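Local coordinates for alginate biosynthesis protein AlgX (Pseudomonas aeruginosa, PDB 4KNC), which takes part in the O-acetylation of the exopolysaccharide alginate and protects the polymer from degradation as it crosses the periplasm, at residues 238-243 / 275-280; 271-276 / 300-305; 285-290 / 317-322; 359-364 / 395-400; 365-370 / 387-392. All blocks are in the same frame, centred on the assembly; numbering follows the deposited sequence.

Contact 1: 238-243 / 275-280; sequences ALVGTS and SSLLAY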
# COMPACT_ATOMS: atom_id res chain seq x y z
N ALA A 238 -3.26 9.31 9.91
CA ALA A 238 -3.92 8.70 8.76
C ALA A 238 -3.31 7.34 8.50
O ALA A 238 -2.11 7.14 8.67
CB ALA A 238 -3.76 9.58 7.53
N LEU A 239 -4.16 6.41 8.07
CA LEU A 239 -3.75 5.05 7.80
C LEU A 239 -3.97 4.75 6.33
O LEU A 239 -5.08 4.93 5.81
CB LEU A 239 -4.56 4.09 8.66
CG LEU A 239 -4.40 2.59 8.41
CD1 LEU A 239 -2.95 2.14 8.57
CD2 LEU A 239 -5.31 1.82 9.35
N VAL A 240 -2.92 4.31 5.65
CA VAL A 240 -3.06 3.85 4.28
C VAL A 240 -2.60 2.40 4.25
O VAL A 240 -1.66 2.04 4.96
CB VAL A 240 -2.30 4.74 3.26
CG1 VAL A 240 -2.98 6.09 3.15
CG2 VAL A 240 -0.82 4.90 3.65
N GLY A 241 -3.28 1.56 3.48
CA GLY A 241 -3.07 0.13 3.58
C GLY A 241 -3.91 -0.71 2.65
O GLY A 241 -4.50 -0.21 1.70
N THR A 242 -3.97 -2.00 2.96
CA THR A 242 -4.61 -2.99 2.09
C THR A 242 -5.94 -3.43 2.68
O THR A 242 -6.45 -2.81 3.62
CB THR A 242 -3.72 -4.22 1.98
OG1 THR A 242 -3.65 -4.86 3.26
CG2 THR A 242 -2.30 -3.81 1.53
N SER A 243 -6.49 -4.53 2.16
CA SER A 243 -7.70 -5.10 2.74
C SER A 243 -7.48 -5.43 4.23
O SER A 243 -8.40 -5.33 5.01
CB SER A 243 -8.21 -6.32 1.95
OG SER A 243 -7.32 -7.42 2.03
N SER A 275 -1.74 1.57 -4.04
CA SER A 275 -2.98 2.28 -4.37
C SER A 275 -3.51 3.20 -3.27
O SER A 275 -3.91 4.34 -3.54
CB SER A 275 -4.06 1.28 -4.82
OG SER A 275 -3.64 0.60 -5.99
N SER A 276 -3.50 2.72 -2.04
CA SER A 276 -4.12 3.46 -0.95
C SER A 276 -3.39 4.77 -0.69
O SER A 276 -4.01 5.84 -0.58
CB SER A 276 -4.16 2.61 0.32
OG SER A 276 -4.59 3.39 1.42
N LEU A 277 -2.07 4.70 -0.61
CA LEU A 277 -1.26 5.88 -0.37
C LEU A 277 -1.31 6.86 -1.56
O LEU A 277 -1.37 8.07 -1.37
CB LEU A 277 0.18 5.46 -0.08
CG LEU A 277 1.27 6.52 0.10
CD1 LEU A 277 0.89 7.50 1.20
CD2 LEU A 277 2.56 5.84 0.45
N LEU A 278 -1.30 6.34 -2.78
CA LEU A 278 -1.39 7.22 -3.95
C LEU A 278 -2.74 7.95 -4.00
O LEU A 278 -2.79 9.16 -4.20
CB LEU A 278 -1.14 6.44 -5.25
CG LEU A 278 0.27 5.91 -5.54
CD1 LEU A 278 0.36 5.31 -6.96
CD2 LEU A 278 1.33 7.02 -5.36
N ALA A 279 -3.83 7.22 -3.78
CA ALA A 279 -5.15 7.86 -3.77
C ALA A 279 -5.24 8.90 -2.66
O ALA A 279 -5.71 10.02 -2.89
CB ALA A 279 -6.25 6.81 -3.63
N TYR A 280 -4.78 8.53 -1.47
CA TYR A 280 -4.77 9.47 -0.34
C TYR A 280 -3.98 10.75 -0.63
O TYR A 280 -4.47 11.86 -0.41
CB TYR A 280 -4.23 8.80 0.94
CG TYR A 280 -4.26 9.71 2.15
CD1 TYR A 280 -5.41 10.41 2.48
CD2 TYR A 280 -3.15 9.85 2.96
CE1 TYR A 280 -5.44 11.26 3.59
CE2 TYR A 280 -3.17 10.68 4.06
CZ TYR A 280 -4.31 11.38 4.37
OH TYR A 280 -4.33 12.21 5.48
O HOH W 1 -3.23 -0.11 -1.00
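In the SGNH hydrolase-like domain, the parallel-sheet strand that leads to the nucleophile, inferred to be Ser243, packs through Val240 and Gly241 against Ser276 on the first turn of helix 275-282. Strand 238-240 and the helix run in roughly opposing directions, at 133°. Val240 is the central apolar residue. Its two branches divide between neighbouring helix residues: CG1 of Val240 lies 3.7 Å from Tyr280 CB, while its CG2 meets Leu277 CB at 3.9 Å. Two strand residues earlier, the small Ala238 lets the phenol come close, its CB lying 3.4 Å from Tyr280 OH. Serine suits position 276 because a short hydroxyl can serve the backbone beside it. Ser276 OG stands anti to the backbone N of its own residue (chi1 172°). Gly241 N donates to Ser276 OG at 3.1 Å; the same hydroxyl is also hydrogen-bonded to Asn266 O, so one buried side chain joins the strand end to a second loop. Gly241, just after the strand, has an extended backbone and no side chain. A water completes the join, donating to Gly241 O and accepting from Ser276 N, 3.0 Å from each atom.

Contact 2: 271-276 / 300-305; sequences GGFDSS and THYDMA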
# COMPACT_ATOMS: atom_id res chain seq x y z
N GLY A 271 -5.89 -2.94 -2.88
CA GLY A 271 -5.00 -1.88 -3.34
C GLY A 271 -3.52 -2.23 -3.34
O GLY A 271 -2.72 -1.58 -4.02
N GLY A 272 -3.13 -3.23 -2.56
CA GLY A 272 -1.73 -3.59 -2.43
C GLY A 272 -0.83 -2.51 -1.84
O GLY A 272 -1.23 -1.69 -1.02
N PHE A 273 0.42 -2.52 -2.30
CA PHE A 273 1.49 -1.68 -1.80
C PHE A 273 1.25 -0.20 -2.09
O PHE A 273 1.61 0.67 -1.28
CB PHE A 273 2.78 -2.15 -2.48
CG PHE A 273 4.00 -1.31 -2.15
CD1 PHE A 273 4.60 -1.38 -0.90
CD2 PHE A 273 4.58 -0.49 -3.12
CE1 PHE A 273 5.74 -0.63 -0.61
CE2 PHE A 273 5.72 0.26 -2.85
CZ PHE A 273 6.30 0.20 -1.59
N ASP A 274 0.65 0.07 -3.24
CA ASP A 274 0.70 1.42 -3.83
C ASP A 274 -0.61 2.22 -3.79
O ASP A 274 -0.59 3.42 -3.53
CB ASP A 274 1.24 1.34 -5.26
CG ASP A 274 0.33 0.56 -6.22
OD1 ASP A 274 -0.32 -0.43 -5.80
OD2 ASP A 274 0.28 0.94 -7.41
N SER A 275 -1.74 1.57 -4.04
CA SER A 275 -2.98 2.28 -4.37
C SER A 275 -3.51 3.20 -3.27
O SER A 275 -3.91 4.34 -3.54
CB SER A 275 -4.06 1.28 -4.82
OG SER A 275 -3.64 0.60 -5.99
N SER A 276 -3.50 2.72 -2.04
CA SER A 276 -4.12 3.46 -0.95
C SER A 276 -3.39 4.77 -0.69
O SER A 276 -4.01 5.84 -0.58
CB SER A 276 -4.16 2.61 0.32
OG SER A 276 -4.59 3.39 1.42
N THR A 300 4.87 -8.63 2.86
CA THR A 300 6.27 -8.82 2.50
C THR A 300 6.54 -9.27 1.06
O THR A 300 7.69 -9.49 0.69
CB THR A 300 6.93 -9.84 3.47
OG1 THR A 300 6.20 -11.08 3.46
CG2 THR A 300 6.94 -9.28 4.90
N HIS A 301 5.49 -9.40 0.24
CA HIS A 301 5.67 -9.92 -1.12
C HIS A 301 5.74 -8.84 -2.19
O HIS A 301 5.95 -9.14 -3.35
CB HIS A 301 4.59 -10.95 -1.48
CG HIS A 301 3.20 -10.39 -1.49
ND1 HIS A 301 2.47 -10.18 -0.33
CD2 HIS A 301 2.41 -9.99 -2.51
CE1 HIS A 301 1.29 -9.68 -0.65
NE2 HIS A 301 1.22 -9.56 -1.96
N TYR A 302 5.53 -7.58 -1.81
CA TYR A 302 5.53 -6.52 -2.80
C TYR A 302 6.93 -6.09 -3.17
O TYR A 302 7.86 -6.16 -2.35
CB TYR A 302 4.73 -5.32 -2.31
CG TYR A 302 3.30 -5.65 -2.07
CD1 TYR A 302 2.45 -5.98 -3.13
CD2 TYR A 302 2.79 -5.64 -0.78
CE1 TYR A 302 1.11 -6.30 -2.89
CE2 TYR A 302 1.48 -5.95 -0.55
CZ TYR A 302 0.64 -6.28 -1.59
OH TYR A 302 -0.68 -6.58 -1.31
N ASP A 303 7.07 -5.61 -4.40
CA ASP A 303 8.34 -5.07 -4.87
C ASP A 303 8.40 -3.62 -4.45
O ASP A 303 7.74 -2.77 -5.04
CB ASP A 303 8.43 -5.17 -6.40
CG ASP A 303 9.60 -4.38 -6.97
OD1 ASP A 303 10.58 -4.14 -6.24
OD2 ASP A 303 9.54 -4.01 -8.16
N MET A 304 9.20 -3.35 -3.41
CA MET A 304 9.30 -2.01 -2.82
C MET A 304 10.15 -1.05 -3.64
O MET A 304 10.29 0.11 -3.26
CB MET A 304 9.85 -2.09 -1.39
CG MET A 304 9.02 -2.94 -0.42
SD MET A 304 9.43 -2.58 1.32
CE MET A 304 11.10 -3.21 1.46
N ALA A 305 10.73 -1.51 -4.74
CA ALA A 305 11.57 -0.64 -5.54
C ALA A 305 10.91 -0.11 -6.82
O ALA A 305 11.53 0.65 -7.55
CB ALA A 305 12.89 -1.32 -5.87
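The turn before helix 275-282 and an irregular loop meet most closely at Phe273 and Tyr302, whose CA atoms are 6.4 Å apart, with no hydrogen bond between the segments. The contact joins this turn of the SGNH hydrolase-like domain to the loop after strand 293-298, and it rests on CH-pi and apolar packing. Phe273 CB sits over one face of the Tyr302 ring, 4.0 Å from the centroid and 26° off the ring normal. The backbone N of Phe273 lies over the centre of that face, and Gly272 CA comes within 3.4 Å of Tyr302 OH. Glycine suits this place because its phi is positive (63°), and because a CB there would press against Tyr302 CE1. The opposite face of the tyrosine carries His301 NE2, set toward the rim, which puts the phenol between a backbone turn and an imidazole. Phe273 holds its CG anti to the backbone N (chi1 176°). At the far end of its ring, Phe273 CZ is 3.9 Å from Met304 CA. A large aromatic suits this buried position, since the ring also meets those of Trp296, Phe298 and Phe309. The side chains of Tyr302 and Ser243, the inferred nucleophile, come within about 7 Å at their nearest atoms, so this packing borders the probable catalytic site. Beyond the aromatics the loop closes on itself in an Asx turn, Asp303 OD1 accepting Ala305 N at 3.0 Å from above the carboxylate plane.

Contact 3: 285-290 / 317-322; sequences EFHKNP and VDNGCS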
# COMPACT_ATOMS: atom_id res chain seq x y z
N GLU A 285 -8.06 16.92 0.71
CA GLU A 285 -7.97 17.01 2.17
C GLU A 285 -6.55 16.75 2.65
O GLU A 285 -6.09 17.38 3.62
CB GLU A 285 -8.97 16.07 2.85
CG GLU A 285 -8.93 16.09 4.39
CD GLU A 285 -9.37 17.42 5.01
OE1 GLU A 285 -10.14 18.17 4.38
OE2 GLU A 285 -8.93 17.71 6.15
N PHE A 286 -5.85 15.85 1.97
CA PHE A 286 -4.46 15.56 2.33
C PHE A 286 -3.62 16.82 2.28
O PHE A 286 -2.88 17.11 3.22
CB PHE A 286 -3.85 14.48 1.44
CG PHE A 286 -2.37 14.28 1.66
CD1 PHE A 286 -1.90 13.64 2.80
CD2 PHE A 286 -1.45 14.71 0.72
CE1 PHE A 286 -0.54 13.45 3.00
CE2 PHE A 286 -0.08 14.52 0.91
CZ PHE A 286 0.37 13.89 2.05
N HIS A 287 -3.76 17.59 1.20
CA HIS A 287 -2.97 18.81 1.08
C HIS A 287 -3.51 20.00 1.86
O HIS A 287 -2.75 20.89 2.25
CB HIS A 287 -2.72 19.16 -0.39
CG HIS A 287 -1.88 18.14 -1.09
ND1 HIS A 287 -2.42 17.14 -1.86
CD2 HIS A 287 -0.54 17.93 -1.07
CE1 HIS A 287 -1.45 16.37 -2.32
NE2 HIS A 287 -0.30 16.82 -1.84
N LYS A 288 -4.82 20.01 2.12
CA LYS A 288 -5.37 21.05 2.98
C LYS A 288 -4.92 20.84 4.42
O LYS A 288 -4.30 21.72 5.02
CB LYS A 288 -6.89 21.13 2.90
CG LYS A 288 -7.45 22.14 3.91
N ASN A 289 -5.22 19.66 4.96
CA ASN A 289 -4.86 19.32 6.34
C ASN A 289 -3.99 18.06 6.40
O ASN A 289 -4.50 16.98 6.69
CB ASN A 289 -6.12 19.10 7.17
CG ASN A 289 -7.11 20.25 7.05
OD1 ASN A 289 -6.75 21.41 7.24
ND2 ASN A 289 -8.36 19.93 6.72
N PRO A 290 -2.69 18.19 6.13
CA PRO A 290 -1.82 17.00 6.18
C PRO A 290 -1.72 16.41 7.58
O PRO A 290 -1.68 17.15 8.56
CB PRO A 290 -0.46 17.53 5.71
CG PRO A 290 -0.51 19.02 5.91
CD PRO A 290 -1.96 19.40 5.70
N VAL A 317 3.30 14.53 -3.00
CA VAL A 317 3.44 15.16 -1.69
C VAL A 317 3.05 16.65 -1.73
O VAL A 317 2.43 17.15 -0.79
CB VAL A 317 4.86 14.97 -1.11
CG1 VAL A 317 5.02 15.73 0.19
CG2 VAL A 317 5.13 13.51 -0.89
N ASP A 318 3.38 17.33 -2.83
CA ASP A 318 3.02 18.74 -3.02
C ASP A 318 1.93 18.99 -4.05
O ASP A 318 1.97 19.99 -4.77
CB ASP A 318 4.24 19.59 -3.37
CG ASP A 318 5.18 19.76 -2.20
OD1 ASP A 318 5.82 18.75 -1.83
OD2 ASP A 318 5.27 20.88 -1.66
N ASN A 319 0.96 18.09 -4.13
CA ASN A 319 -0.23 18.29 -4.94
C ASN A 319 0.01 18.53 -6.44
O ASN A 319 -0.74 19.25 -7.08
CB ASN A 319 -1.09 19.42 -4.35
CG ASN A 319 -2.58 19.19 -4.57
OD1 ASN A 319 -2.98 18.24 -5.26
ND2 ASN A 319 -3.41 20.05 -3.98
N GLY A 320 1.05 17.91 -6.98
CA GLY A 320 1.37 18.02 -8.40
C GLY A 320 1.49 19.45 -8.90
O GLY A 320 2.40 20.19 -8.52
N CYS A 321 0.56 19.85 -9.77
CA CYS A 321 0.57 21.20 -10.33
C CYS A 321 -0.48 22.10 -9.70
O CYS A 321 -0.59 23.27 -10.05
CB CYS A 321 0.35 21.15 -11.85
SG CYS A 321 1.68 20.34 -12.76
N SER A 322 -1.27 21.54 -8.78
CA SER A 322 -2.37 22.27 -8.16
C SER A 322 -1.86 23.50 -7.41
O SER A 322 -0.85 23.43 -6.71
CB SER A 322 -3.16 21.34 -7.23
OG SER A 322 -4.35 21.96 -6.78
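Stacking dominates the contact between His287, on the short helix 284-288, and Asn319, in the linker where the SGNH hydrolase-like domain passes into the carbohydrate-binding module. The imidazole and the amide of Asn319 lie almost parallel, their planes 4° apart. Asn319 CB stands squarely over the His287 ring, 3.5 Å from its centroid, and Asn319 CG is 3.4 Å from His287 ND1. Phe286 CD2 covers the centre of the opposite face, so the imidazole is held between its own neighbour and the linker. A flat, compact heterocycle suits this slot.

Polar contacts lie around the ring nitrogens. His287 NE2 is hydrogen-bonded to Leu316 O at the end of helix 307-316, and both Val317 O and Asn319 N lie 2.9 Å from His287 NE2. That helix closes with a Schellman motif: Asn319, with positive phi (58°), is its C-prime residue, and asparagine tolerates such a backbone well. The Asn319 amide is tied into the module by a hydrogen bond from Arg396 NH1 to OD1.

Apolar packing comes from Phe286 and Val317, which both touch Met281; Phe286 CE2 also approaches Val317 O loosely, at 4.0 Å.

The bond to Leu316 O is consistent with a proton on NE2. ND1 makes a weak hydrogen bond to Ser283 O, and the carbonyl-rich helix end might favour a fully protonated ring, its orientation set by both stacking and polarity.

Contact 4: 359-364 / 395-400; sequences VTYSDP and GRYVFQ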
# COMPACT_ATOMS: atom_id res chain seq x y z
N VAL A 359 -2.68 15.30 -14.62
CA VAL A 359 -3.61 14.85 -15.66
C VAL A 359 -4.95 14.36 -15.13
O VAL A 359 -5.00 13.51 -14.25
CB VAL A 359 -2.97 13.69 -16.47
CG1 VAL A 359 -3.96 13.12 -17.46
CG2 VAL A 359 -1.70 14.14 -17.16
N THR A 360 -6.06 14.85 -15.69
CA THR A 360 -7.38 14.51 -15.18
C THR A 360 -8.40 14.09 -16.24
O THR A 360 -8.84 14.91 -17.06
CB THR A 360 -7.97 15.67 -14.37
OG1 THR A 360 -7.10 15.97 -13.27
CG2 THR A 360 -9.35 15.29 -13.85
N TYR A 361 -8.79 12.81 -16.21
CA TYR A 361 -9.89 12.30 -17.03
C TYR A 361 -11.23 12.94 -16.67
O TYR A 361 -11.46 13.32 -15.52
CB TYR A 361 -10.04 10.79 -16.84
CG TYR A 361 -9.04 9.95 -17.57
CD1 TYR A 361 -8.91 10.02 -18.95
CD2 TYR A 361 -8.23 9.05 -16.88
CE1 TYR A 361 -7.99 9.23 -19.62
CE2 TYR A 361 -7.31 8.27 -17.54
CZ TYR A 361 -7.20 8.36 -18.91
OH TYR A 361 -6.28 7.56 -19.56
N SER A 362 -12.12 13.05 -17.64
CA SER A 362 -13.46 13.56 -17.37
C SER A 362 -14.30 12.52 -16.62
O SER A 362 -15.23 12.88 -15.90
CB SER A 362 -14.15 14.01 -18.66
OG SER A 362 -14.14 12.99 -19.65
N ASP A 363 -13.95 11.25 -16.77
CA ASP A 363 -14.66 10.15 -16.12
C ASP A 363 -13.77 9.47 -15.08
O ASP A 363 -12.78 8.80 -15.43
CB ASP A 363 -15.12 9.14 -17.18
CG ASP A 363 -16.07 8.09 -16.63
OD1 ASP A 363 -16.16 7.94 -15.40
OD2 ASP A 363 -16.72 7.41 -17.46
N PRO A 364 -14.12 9.62 -13.79
CA PRO A 364 -13.34 9.10 -12.66
C PRO A 364 -13.23 7.58 -12.64
O PRO A 364 -12.52 7.04 -11.80
CB PRO A 364 -14.14 9.56 -11.44
CG PRO A 364 -15.00 10.68 -11.93
CD PRO A 364 -15.33 10.33 -13.35
N GLY A 395 -10.21 10.77 -11.35
CA GLY A 395 -9.55 10.58 -12.63
C GLY A 395 -8.21 11.30 -12.75
O GLY A 395 -7.63 11.34 -13.83
N ARG A 396 -7.72 11.87 -11.65
CA ARG A 396 -6.43 12.56 -11.63
C ARG A 396 -5.24 11.62 -11.39
O ARG A 396 -5.31 10.68 -10.59
CB ARG A 396 -6.44 13.68 -10.60
CG ARG A 396 -5.16 14.49 -10.54
CD ARG A 396 -5.30 15.64 -9.56
NE ARG A 396 -4.07 16.41 -9.42
CZ ARG A 396 -3.64 16.91 -8.27
NH1 ARG A 396 -4.33 16.71 -7.15
NH2 ARG A 396 -2.51 17.61 -8.23
N TYR A 397 -4.14 11.91 -12.10
CA TYR A 397 -2.87 11.20 -12.02
C TYR A 397 -1.82 12.29 -11.98
O TYR A 397 -2.04 13.36 -12.54
CB TYR A 397 -2.64 10.38 -13.28
CG TYR A 397 -3.58 9.24 -13.46
CD1 TYR A 397 -4.86 9.44 -13.95
CD2 TYR A 397 -3.19 7.94 -13.12
CE1 TYR A 397 -5.73 8.37 -14.11
CE2 TYR A 397 -4.04 6.88 -13.28
CZ TYR A 397 -5.32 7.10 -13.77
OH TYR A 397 -6.17 6.02 -13.92
N VAL A 398 -0.68 12.02 -11.34
CA VAL A 398 0.43 12.97 -11.27
C VAL A 398 1.76 12.22 -11.32
O VAL A 398 1.92 11.22 -10.64
CB VAL A 398 0.40 13.78 -9.96
CG1 VAL A 398 1.56 14.76 -9.91
CG2 VAL A 398 -0.92 14.53 -9.78
N PHE A 399 2.71 12.69 -12.13
CA PHE A 399 3.99 11.99 -12.23
C PHE A 399 5.14 12.89 -12.65
O PHE A 399 4.95 13.86 -13.37
CB PHE A 399 3.90 10.76 -13.16
CG PHE A 399 3.65 11.09 -14.61
CD1 PHE A 399 2.36 11.22 -15.09
CD2 PHE A 399 4.70 11.25 -15.50
CE1 PHE A 399 2.12 11.51 -16.44
CE2 PHE A 399 4.47 11.55 -16.84
CZ PHE A 399 3.18 11.68 -17.31
N GLN A 400 6.35 12.58 -12.18
CA GLN A 400 7.50 13.36 -12.58
C GLN A 400 7.99 12.87 -13.94
O GLN A 400 7.92 11.67 -14.24
CB GLN A 400 8.61 13.28 -11.53
CG GLN A 400 9.30 11.93 -11.44
CD GLN A 400 9.99 11.71 -10.10
OE1 GLN A 400 10.47 10.61 -9.81
NE2 GLN A 400 10.04 12.75 -9.28
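The Tyr361 and Tyr397 rings lie nearly perpendicular, with planes at 88° and centroids 6.0 Å apart, and meet obliquely where Tyr397 CE1 approaches Tyr361 CE2 at 3.8 Å. Val359 O sits at the edge of the Tyr397 ring, near its plane. Tyrosine suits both places: each ring packs on Leu369 of the other sheet, while each hydroxyl finds a backbone acceptor, Glu368 O for Tyr361 and Val366 O for Tyr397. The backbones pair antiparallel. Val359 and Tyr397 form a hydrogen-bonded pair, with Val359 N to Tyr397 O at 2.9 Å and Tyr397 N to Val359 O at 2.8 Å. Thr360 and Arg396 form the next, non-hydrogen-bonded pair, where Thr360 OG1 lies against Arg396 CB at 3.6 Å. Anti torsions extend the arginine to NE; NH2 makes a salt bridge with Asp358 while NH1 is hydrogen-bonded to Asn319 OD1. Gly395 ends the ladder, its O accepting Tyr361 N at 3.0 Å from above the carbonyl plane; its phi is positive (76°), and a CB would press on Tyr361 O. Val359 and Tyr397 on one face, Thr360 and Arg396 on the other, mark the edge of an antiparallel sheet in the beta-sandwich of the carbohydrate-binding module.

Contact 5: 365-370 / 387-392; sequences SVHELK and QSKAVD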
# COMPACT_ATOMS: atom_id res chain seq x y z
N SER A 365 -13.93 6.91 -13.55
CA SER A 365 -13.91 5.45 -13.58
C SER A 365 -12.85 4.93 -14.54
O SER A 365 -12.79 3.73 -14.83
CB SER A 365 -15.29 4.89 -13.96
OG SER A 365 -15.62 5.21 -15.30
N VAL A 366 -12.02 5.83 -15.06
CA VAL A 366 -10.94 5.42 -15.94
C VAL A 366 -9.65 5.19 -15.15
O VAL A 366 -8.94 6.14 -14.79
CB VAL A 366 -10.69 6.43 -17.07
CG1 VAL A 366 -9.65 5.86 -18.03
CG2 VAL A 366 -11.99 6.73 -17.80
N HIS A 367 -9.36 3.92 -14.90
CA HIS A 367 -8.31 3.52 -13.97
C HIS A 367 -7.03 3.10 -14.67
O HIS A 367 -6.27 2.26 -14.18
CB HIS A 367 -8.82 2.40 -13.07
CG HIS A 367 -10.02 2.77 -12.27
ND1 HIS A 367 -10.09 3.93 -11.53
CD2 HIS A 367 -11.21 2.14 -12.09
CE1 HIS A 367 -11.26 4.00 -10.93
NE2 HIS A 367 -11.96 2.93 -11.25
N GLU A 368 -6.78 3.70 -15.83
CA GLU A 368 -5.59 3.40 -16.59
C GLU A 368 -5.18 4.65 -17.35
O GLU A 368 -6.04 5.34 -17.89
CB GLU A 368 -5.86 2.25 -17.57
CG GLU A 368 -4.70 1.95 -18.50
CD GLU A 368 -5.03 0.91 -19.56
OE1 GLU A 368 -6.10 1.03 -20.21
OE2 GLU A 368 -4.22 -0.02 -19.74
N LEU A 369 -3.88 4.94 -17.37
CA LEU A 369 -3.35 6.07 -18.13
C LEU A 369 -2.09 5.68 -18.90
O LEU A 369 -1.09 5.34 -18.30
CB LEU A 369 -3.05 7.25 -17.21
CG LEU A 369 -2.33 8.41 -17.89
CD1 LEU A 369 -3.19 8.96 -19.02
CD2 LEU A 369 -1.95 9.52 -16.92
N LYS A 370 -2.16 5.75 -20.23
CA LYS A 370 -1.01 5.41 -21.08
C LYS A 370 -0.40 6.66 -21.71
O LYS A 370 -1.00 7.28 -22.60
CB LYS A 370 -1.41 4.41 -22.17
CG LYS A 370 -2.11 3.16 -21.69
CD LYS A 370 -2.23 2.15 -22.82
N GLN A 387 -4.24 2.06 -12.28
CA GLN A 387 -4.79 2.46 -11.00
C GLN A 387 -5.83 1.44 -10.54
O GLN A 387 -6.55 0.88 -11.37
CB GLN A 387 -5.42 3.84 -11.15
CG GLN A 387 -6.32 4.25 -10.03
CD GLN A 387 -6.88 5.65 -10.23
OE1 GLN A 387 -6.29 6.64 -9.79
NE2 GLN A 387 -8.01 5.74 -10.91
N SER A 388 -5.89 1.19 -9.24
CA SER A 388 -6.86 0.27 -8.66
C SER A 388 -8.29 0.61 -9.07
O SER A 388 -8.66 1.78 -9.14
CB SER A 388 -6.77 0.28 -7.13
OG SER A 388 -7.85 -0.43 -6.56
N LYS A 389 -9.08 -0.43 -9.34
CA LYS A 389 -10.49 -0.28 -9.71
C LYS A 389 -11.31 0.29 -8.56
O LYS A 389 -12.40 0.84 -8.77
CB LYS A 389 -11.10 -1.64 -10.11
CG LYS A 389 -10.36 -2.42 -11.20
CD LYS A 389 -10.49 -1.77 -12.57
CE LYS A 389 -9.98 -2.70 -13.67
NZ LYS A 389 -9.97 -2.04 -14.99
N ALA A 390 -10.80 0.16 -7.34
CA ALA A 390 -11.59 0.52 -6.17
C ALA A 390 -11.37 1.95 -5.68
O ALA A 390 -12.10 2.40 -4.81
CB ALA A 390 -11.35 -0.47 -5.04
N VAL A 391 -10.40 2.67 -6.24
CA VAL A 391 -10.17 4.04 -5.80
C VAL A 391 -10.85 5.09 -6.66
O VAL A 391 -11.31 4.82 -7.76
CB VAL A 391 -8.67 4.38 -5.68
CG1 VAL A 391 -7.96 3.35 -4.80
CG2 VAL A 391 -8.04 4.46 -7.06
N ASP A 392 -10.90 6.31 -6.14
CA ASP A 392 -11.48 7.44 -6.84
C ASP A 392 -10.63 8.67 -6.54
O ASP A 392 -10.73 9.26 -5.47
CB ASP A 392 -12.92 7.66 -6.36
CG ASP A 392 -13.67 8.72 -7.17
OD1 ASP A 392 -13.12 9.82 -7.39
OD2 ASP A 392 -14.82 8.45 -7.58
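His367 carries CG anti to its carbonyl carbon, and Gln387 carries CG anti to its backbone N (chi1 166°), which starts the extended glutamine on its way to the imidazole. With chi3 of Gln387 at -91° the amide turns NE2 to His367 ND1, Gln387 NE2 donating to His367 ND1 at 2.8 Å with an N-H...N angle of 147°. The amide nitrogen lies close to the ring plane although the amide as a whole is turned well out of it. A second hydrogen bond, from OE1 to Thr393 OG1, also holds the amide. Glutamine suits the position because one flat group supplies both a donor and an acceptor. A backbone bond beside it, Gln387 N to His367 O at 2.8 Å, continues the pairing of strands 368-375 and 380-386 as the second strand runs out.

The loop after Gln387 wraps the imidazole. Ser388 O lies over one face, 3.5 Å above the His367 ring plane, and Ser365 O over the opposite face, both set toward the rim. Lys389 CA is 3.5 Å from His367 CD2, and Val391 O comes within 3.3 Å of His367 CE1. The wrap is shaped by a type I turn from Ser388 to Val391, with Ser388 OG making an ST turn by accepting Ala390 N at 3.1 Å.

If NE2 of Gln387 is the donor, as modelled, ND1 of His367 probably carries no proton, consistent with a neutral ring protonated on its NE2 and set in its rotation by Gln387.

Contacts 1 and 2 share Ser275 and Ser276 at the start of helix 275-282, their centres 10 Å apart, and border the inferred nucleophile Ser243: the strand segment of contact 1 ends at it, and contact 2 brings Tyr302 near it. Contact 5 meets the same helix from the carbohydrate-binding module, Ser388 CB lying 3.3 Å from Ser275 OG and Val391 CB 4.0 Å from Ala279 CB, with the Ser388 side chain about 10 Å from that of Ser243. Contact 3 alternates with contact 2 along the chain and lies at the domain junction, centres 22 Å apart; it reaches contact 4 through Asn319 and Arg396. Contacts 4 and 5, centres 9 Å apart, are tied by the Tyr361 and Tyr397 hydroxyls, which bridge the module's two sheets.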